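Local coordinates for resiniferatoxin-binding, phosphotriesterase-related protein (Rhodobacter sphaeroides 2.4.1, PDB 3K2G) that probably hydrolyses phosphoric ester bonds with a pair of zinc ions held in a TIM barrel of the phosphotriesterase family, at residues Ile63-Leu66 with Ser67-Gln71; Gln276-Asp280 with Asp281-Arg285; His333-Asp336 with Asp337-Glu341. All blocks are in the same frame, centred on the assembly; numbering follows the deposited sequence.

Contact 1 of 3, residues Ile63-Leu66 with Ser67-Gln71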
loop_
_atom_site.group_PDB
_atom_site.type_symbol
_atom_site.label_atom_id
_atom_site.label_comp_id
_atom_site.label_asym_id
_atom_site.label_seq_id
_atom_site.Cartn_x
_atom_site.Cartn_y
_atom_site.Cartn_z
ATOM N N ILE B 63 28.788 -16.145 -23.909
ATOM C CA ILE B 63 27.573 -15.388 -24.204
ATOM C C ILE B 63 26.338 -16.269 -24.413
ATOM O O ILE B 63 25.213 -15.870 -24.085
ATOM C CB ILE B 63 27.786 -14.484 -25.455
ATOM C CG1 ILE B 63 26.582 -13.560 -25.653
ATOM C CG2 ILE B 63 28.002 -15.336 -26.708
ATOM C CD1 ILE B 63 26.792 -12.536 -26.749
ATOM N N GLU B 64 26.550 -17.472 -24.939
ATOM C CA GLU B 64 25.459 -18.400 -25.215
ATOM C C GLU B 64 24.707 -18.952 -24.009
ATOM O O GLU B 64 23.583 -19.434 -24.156
ATOM C CB GLU B 64 25.967 -19.583 -26.051
ATOM C CG GLU B 64 26.526 -19.210 -27.415
ATOM C CD GLU B 64 27.961 -18.713 -27.358
ATOM O OE1 GLU B 64 28.617 -18.898 -26.310
ATOM O OE2 GLU B 64 28.439 -18.151 -28.371
ATOM N N ILE B 65 25.306 -18.900 -22.823
ATOM C CA ILE B 65 24.634 -19.439 -21.642
ATOM C C ILE B 65 24.352 -18.430 -20.529
ATOM O O ILE B 65 24.018 -18.822 -19.414
ATOM C CB ILE B 65 25.440 -20.623 -21.028
ATOM C CG1 ILE B 65 26.795 -20.133 -20.509
ATOM C CG2 ILE B 65 25.668 -21.696 -22.086
ATOM C CD1 ILE B 65 27.596 -21.209 -19.808
ATOM N N LEU B 66 24.466 -17.138 -20.827
ATOM C CA LEU B 66 24.237 -16.117 -19.814
ATOM C C LEU B 66 22.829 -16.119 -19.224
ATOM O O LEU B 66 22.657 -15.879 -18.024
ATOM C CB LEU B 66 24.562 -14.731 -20.372
ATOM C CG LEU B 66 26.037 -14.534 -20.745
ATOM C CD1 LEU B 66 26.244 -13.124 -21.245
ATOM C CD2 LEU B 66 26.926 -14.818 -19.541
ATOM N N SER B 67 21.826 -16.383 -20.054
ATOM C CA SER B 67 20.452 -16.423 -19.567
ATOM C C SER B 67 20.313 -17.473 -18.467
ATOM O O SER B 67 19.819 -17.177 -17.375
ATOM C CB SER B 67 19.478 -16.738 -20.704
ATOM O OG SER B 67 18.161 -16.893 -20.199
ATOM N N GLU B 68 20.754 -18.697 -18.755
ATOM C CA GLU B 68 20.685 -19.782 -17.782
ATOM C C GLU B 68 21.465 -19.433 -16.511
ATOM O O GLU B 68 20.995 -19.692 -15.402
ATOM C CB GLU B 68 21.230 -21.090 -18.377
ATOM C CG GLU B 68 20.287 -21.821 -19.340
ATOM C CD GLU B 68 18.949 -22.179 -18.711
ATOM O OE1 GLU B 68 18.931 -22.706 -17.580
ATOM O OE2 GLU B 68 17.910 -21.939 -19.354
ATOM N N LEU B 69 22.648 -18.840 -16.669
ATOM C CA LEU B 69 23.467 -18.470 -15.515
ATOM C C LEU B 69 22.766 -17.462 -14.617
ATOM O O LEU B 69 22.831 -17.572 -13.390
ATOM C CB LEU B 69 24.819 -17.903 -15.960
ATOM C CG LEU B 69 25.766 -18.898 -16.627
ATOM C CD1 LEU B 69 27.070 -18.196 -16.965
ATOM C CD2 LEU B 69 26.018 -20.076 -15.693
ATOM N N ARG B 70 22.089 -16.487 -15.220
ATOM C CA ARG B 70 21.379 -15.479 -14.440
ATOM C C ARG B 70 20.286 -16.085 -13.544
ATOM O O ARG B 70 19.870 -15.467 -12.561
ATOM C CB ARG B 70 20.761 -14.413 -15.364
ATOM C CG ARG B 70 21.787 -13.516 -16.072
ATOM C CD ARG B 70 21.115 -12.323 -16.749
ATOM N NE ARG B 70 20.283 -12.689 -17.897
ATOM C CZ ARG B 70 20.722 -12.785 -19.150
ATOM N NH1 ARG B 70 21.995 -12.542 -19.437
ATOM N NH2 ARG B 70 19.885 -13.118 -20.126
ATOM N N GLN B 71 19.820 -17.289 -13.871
ATOM C CA GLN B 71 18.776 -17.926 -13.064
ATOM C C GLN B 71 19.361 -18.812 -11.958
ATOM O O GLN B 71 18.625 -19.335 -11.123
ATOM C CB GLN B 71 17.850 -18.787 -13.938
ATOM C CG GLN B 71 17.405 -18.152 -15.247
ATOM C CD GLN B 71 16.891 -16.740 -15.079
ATOM O OE1 GLN B 71 16.056 -16.470 -14.221
ATOM N NE2 GLN B 71 17.381 -15.833 -15.911
HETATM O O HOH W 1 21.280 -19.238 -21.597
#
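Ile65 and Leu69 meet at the N-terminal start of a short helix, 66-70, in a loop excursion of this TIM-barrel protein. A water bridges the backbone just before them: it accepts from Glu68 N at 2.9 Å and gives a weak bond to Glu64 O, so an amide of the first turn is satisfied without a side-chain cap. Ile65 holds the N-cap position, and its isoleucine side chain offers no polar group; instead Ile65 O receives Leu69 N at 3.1 Å. A chi1 of 65° tucks CG1 of Ile65 over its own backbone and brings that atom to 4.0 Å from Leu69 CD1; the two aliphatic chains pass at a slant, while Ile65 also packs on Leu56. Leu66 is buried, as suits a leucine that rests on Ile61 and on Leu66 of the second subunit. Leu66 O takes Arg70 N at 2.9 Å, closing the next helical turn. The bend of Arg70 at chi3 (-69°) folds the guanidinium back over this peptide, while its NH2 reaches Gly315 O of the second subunit. Leu66 O lies over one face of that group, toward its rim, and Arg70 NH1 ends 3.5 Å from Leu66 CB.

Contact 2 of 3, residues Gln276-Asp280 with Asp281-Arg285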
loop_
_atom_site.group_PDB
_atom_site.type_symbol
_atom_site.label_atom_id
_atom_site.label_comp_id
_atom_site.label_asym_id
_atom_site.label_seq_id
_atom_site.Cartn_x
_atom_site.Cartn_y
_atom_site.Cartn_z
ATOM N N GLN B 276 15.137 -13.816 -5.046
ATOM C CA GLN B 276 15.306 -12.966 -6.211
ATOM C C GLN B 276 15.827 -11.578 -5.854
ATOM O O GLN B 276 15.301 -10.920 -4.958
ATOM C CB GLN B 276 13.959 -12.827 -6.928
ATOM C CG GLN B 276 13.957 -11.876 -8.114
ATOM C CD GLN B 276 14.675 -12.445 -9.320
ATOM O OE1 GLN B 276 14.334 -13.523 -9.804
ATOM N NE2 GLN B 276 15.665 -11.721 -9.816
ATOM N N CYS B 277 16.858 -11.137 -6.564
ATOM C CA CYS B 277 17.413 -9.808 -6.341
ATOM C C CYS B 277 16.413 -8.799 -6.875
ATOM O O CYS B 277 15.894 -8.959 -7.982
ATOM C CB CYS B 277 18.733 -9.639 -7.091
ATOM S SG CYS B 277 20.024 -10.749 -6.517
ATOM N N PRO B 278 16.146 -7.733 -6.107
ATOM C CA PRO B 278 15.199 -6.691 -6.508
ATOM C C PRO B 278 15.743 -5.860 -7.661
ATOM O O PRO B 278 16.940 -5.901 -7.947
ATOM C CB PRO B 278 15.042 -5.871 -5.233
ATOM C CG PRO B 278 16.429 -5.900 -4.677
ATOM C CD PRO B 278 16.825 -7.366 -4.849
ATOM N N SER B 279 14.861 -5.102 -8.308
ATOM C CA SER B 279 15.242 -4.254 -9.438
ATOM C C SER B 279 15.811 -2.928 -8.950
ATOM O O SER B 279 15.525 -2.501 -7.834
ATOM C CB SER B 279 14.026 -3.956 -10.305
ATOM O OG SER B 279 13.167 -3.048 -9.644
ATOM N N ASP B 280 16.586 -2.260 -9.797
ATOM C CA ASP B 280 17.158 -0.979 -9.404
ATOM C C ASP B 280 16.081 0.073 -9.163
ATOM O O ASP B 280 16.274 0.996 -8.370
ATOM C CB ASP B 280 18.163 -0.496 -10.450
ATOM C CG ASP B 280 19.459 -1.286 -10.406
ATOM O OD1 ASP B 280 19.694 -1.985 -9.388
ATOM O OD2 ASP B 280 20.244 -1.200 -11.378
ATOM N N ASP B 281 14.945 -0.060 -9.845
ATOM C CA ASP B 281 13.859 0.892 -9.639
ATOM C C ASP B 281 13.268 0.706 -8.240
ATOM O O ASP B 281 12.984 1.685 -7.551
ATOM C CB ASP B 281 12.759 0.723 -10.695
ATOM C CG ASP B 281 12.911 1.693 -11.863
ATOM O OD1 ASP B 281 13.715 2.647 -11.766
ATOM O OD2 ASP B 281 12.211 1.508 -12.877
ATOM N N GLU B 282 13.092 -0.544 -7.815
ATOM C CA GLU B 282 12.544 -0.811 -6.486
ATOM C C GLU B 282 13.489 -0.264 -5.419
ATOM O O GLU B 282 13.051 0.301 -4.420
ATOM C CB GLU B 282 12.351 -2.313 -6.274
ATOM C CG GLU B 282 11.260 -2.941 -7.132
ATOM C CD GLU B 282 11.219 -4.449 -6.984
ATOM O OE1 GLU B 282 12.239 -5.097 -7.294
ATOM O OE2 GLU B 282 10.176 -4.988 -6.558
ATOM N N VAL B 283 14.787 -0.433 -5.639
ATOM C CA VAL B 283 15.783 0.055 -4.697
ATOM C C VAL B 283 15.822 1.579 -4.697
ATOM O O VAL B 283 15.915 2.202 -3.639
ATOM C CB VAL B 283 17.178 -0.504 -5.037
ATOM C CG1 VAL B 283 18.253 0.211 -4.227
ATOM C CG2 VAL B 283 17.202 -1.998 -4.739
ATOM N N ALA B 284 15.755 2.176 -5.885
ATOM C CA ALA B 284 15.767 3.630 -5.994
ATOM C C ALA B 284 14.623 4.198 -5.161
ATOM O O ALA B 284 14.811 5.154 -4.412
ATOM C CB ALA B 284 15.620 4.062 -7.454
ATOM N N ARG B 285 13.439 3.606 -5.284
ATOM C CA ARG B 285 12.291 4.086 -4.521
ATOM C C ARG B 285 12.510 3.954 -3.018
ATOM O O ARG B 285 12.123 4.837 -2.256
ATOM C CB ARG B 285 11.013 3.347 -4.920
ATOM C CG ARG B 285 10.364 3.870 -6.189
ATOM C CD ARG B 285 8.902 3.425 -6.274
ATOM N NE ARG B 285 8.776 1.975 -6.403
ATOM C CZ ARG B 285 9.051 1.297 -7.515
ATOM N NH1 ARG B 285 9.463 1.937 -8.602
ATOM N NH2 ARG B 285 8.926 -0.022 -7.540
#
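Asp281 sits just inside a capping box, formed by Ser279 and Glu282, that opens helix 280-292 of the TIM-barrel chain. Asp281 CB lies 3.9 Å from Ser279 OG, while its carboxylate turns to a salt bridge with Arg329. Glu282 does the capping work with both backbone and side chain. Glu282 N donates to Ser279 OG at 3.1 Å, and the side chain, extended beyond CG, carries Glu282 OE1 back to Ser279 N at 2.8 Å. That second bond is nearly straight, 174°, and uses the anti lone pair of OE1. Serine suits the N-cap because its hydroxyl is short, and a chi1 of 72° folds it back over the backbone to face the first turn; glutamate three residues on is long enough to return the bond. Two N-H groups near the helix start are thereby satisfied, and the negative carboxylate at this end would probably interact favourably with the helix dipole. Val283 N continues the helix by donating to Ser279 O at 3.1 Å, and Val283 CG2 packs on Pro278 CG at 4.0 Å. Ala284, small enough to pack against Leu330 of helix 321-332, gives Ala284 N to Asp280 O at 2.8 Å and sets Ala284 CB 3.3 Å from that same oxygen.

Contact 3 of 3, residues His333-Asp336 with Asp337-Glu341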
loop_
_atom_site.group_PDB
_atom_site.type_symbol
_atom_site.label_atom_id
_atom_site.label_comp_id
_atom_site.label_asym_id
_atom_site.label_seq_id
_atom_site.Cartn_x
_atom_site.Cartn_y
_atom_site.Cartn_z
ATOM N N HIS B 333 14.344 9.602 -10.467
ATOM C CA HIS B 333 13.445 9.393 -9.341
ATOM C C HIS B 333 13.254 10.628 -8.462
ATOM O O HIS B 333 12.379 10.638 -7.599
ATOM C CB HIS B 333 13.926 8.230 -8.467
ATOM C CG HIS B 333 13.489 6.884 -8.954
ATOM N ND1 HIS B 333 14.045 6.272 -10.057
ATOM C CD2 HIS B 333 12.540 6.035 -8.493
ATOM C CE1 HIS B 333 13.461 5.105 -10.252
ATOM N NE2 HIS B 333 12.543 4.937 -9.317
ATOM N N GLY B 334 14.073 11.654 -8.655
ATOM C CA GLY B 334 13.903 12.856 -7.857
ATOM C C GLY B 334 15.099 13.398 -7.090
ATOM O O GLY B 334 15.013 14.486 -6.520
ATOM N N LEU B 335 16.209 12.668 -7.061
ATOM C CA LEU B 335 17.386 13.148 -6.339
ATOM C C LEU B 335 18.210 14.129 -7.163
ATOM O O LEU B 335 18.421 13.920 -8.357
ATOM C CB LEU B 335 18.278 11.977 -5.920
ATOM C CG LEU B 335 17.797 11.075 -4.789
ATOM C CD1 LEU B 335 18.878 10.038 -4.497
ATOM C CD2 LEU B 335 17.500 11.906 -3.540
ATOM N N ASP B 336 18.679 15.199 -6.524
ATOM C CA ASP B 336 19.495 16.185 -7.224
ATOM C C ASP B 336 20.970 15.832 -7.113
ATOM O O ASP B 336 21.339 14.923 -6.373
ATOM C CB ASP B 336 19.254 17.601 -6.678
ATOM C CG ASP B 336 19.541 17.724 -5.192
ATOM O OD1 ASP B 336 20.392 16.972 -4.675
ATOM O OD2 ASP B 336 18.921 18.594 -4.542
ATOM N N ASP B 337 21.807 16.557 -7.849
ATOM C CA ASP B 337 23.246 16.310 -7.858
ATOM C C ASP B 337 23.876 16.365 -6.468
ATOM O O ASP B 337 24.843 15.655 -6.196
ATOM C CB ASP B 337 23.952 17.317 -8.771
ATOM C CG ASP B 337 24.134 18.675 -8.114
ATOM O OD1 ASP B 337 23.116 19.303 -7.743
ATOM O OD2 ASP B 337 25.299 19.111 -7.967
ATOM N N ALA B 338 23.337 17.214 -5.596
ATOM C CA ALA B 338 23.858 17.344 -4.238
ATOM C C ALA B 338 23.687 16.022 -3.511
ATOM O O ALA B 338 24.584 15.564 -2.802
ATOM C CB ALA B 338 23.115 18.450 -3.488
ATOM N N ALA B 339 22.523 15.412 -3.697
ATOM C CA ALA B 339 22.225 14.136 -3.068
ATOM C C ALA B 339 23.123 13.041 -3.642
ATOM O O ALA B 339 23.580 12.157 -2.914
ATOM C CB ALA B 339 20.757 13.786 -3.278
ATOM N N LEU B 340 23.383 13.103 -4.946
ATOM C CA LEU B 340 24.230 12.103 -5.586
ATOM C C LEU B 340 25.661 12.246 -5.085
ATOM O O LEU B 340 26.370 11.255 -4.906
ATOM C CB LEU B 340 24.192 12.261 -7.108
ATOM C CG LEU B 340 22.802 12.205 -7.745
ATOM C CD1 LEU B 340 22.933 12.358 -9.260
ATOM C CD2 LEU B 340 22.118 10.889 -7.396
ATOM N N GLU B 341 26.072 13.491 -4.857
ATOM C CA GLU B 341 27.406 13.793 -4.354
ATOM C C GLU B 341 27.511 13.239 -2.933
ATOM O O GLU B 341 28.538 12.678 -2.549
ATOM C CB GLU B 341 27.620 15.311 -4.356
ATOM C CG GLU B 341 28.947 15.793 -3.784
ATOM C CD GLU B 341 30.147 15.331 -4.585
ATOM O OE1 GLU B 341 30.093 15.377 -5.831
ATOM O OE2 GLU B 341 31.154 14.934 -3.967
#
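Asp336 OD1 accepts the backbone N of Ala339 at 2.8 Å, a side-chain N-cap that starts helix 337-352. The amide meets this oxygen nearly along its C-O axis. Aspartate fits the position because its carboxylate is short enough to fold over the first turn: rotation about the first side-chain bond (chi1 58°) swings OD1 toward the amides there. The charge would probably be favoured by the positive end of the helix dipole, although Asp337 OD1, only 4.7 Å from Asp336 OD1, is a like charge and may offset part of that gain. Behind the cap, Asp336 O takes Leu340 N at 3.1 Å, and the regular helix begins.

An apolar contact flanks these bonds. Leu335 CD2 rests on Ala339 CB at 3.8 Å, and Leu335 CB stands 4.3 Å from Leu340 CD2; the small methyl of Ala339 lets the leucine come close to the first turn. One step earlier, Gly334 has a positive phi of 126° and ends the preceding helix in a Schellman motif, a conformation that glycine adopts readily because it has no side chain to strike the preceding carbonyl. The whole forms a tight surface turn between two helices: Leu335 and Leu340 both pack on Leu330 of helix 321-332, while His333 lies against helix 280-292.

All three contacts are helix starts, met in series along the chain. Contacts 2 and 3 touch: His333 CE1 lies 3.7 Å from Ala284 CB, and the same imidazole carbon packs closely on the Asp281 carboxylate, with no bond implied, so His333, just past helix 321-332, packs on the first turn or so of helix 280-292. Contact 1 stands apart, its nearest atoms about 6 Å from contact 2 and about 20 Å from contact 3. Contacts 1 and 2 both meet the second subunit, whereas contact 3 touches no other chain. Contact 2 comes nearest the metal centre: the Pro278 side chain is about 9 Å from that of the zinc ligand His238 and about 14 Å from a zinc ion.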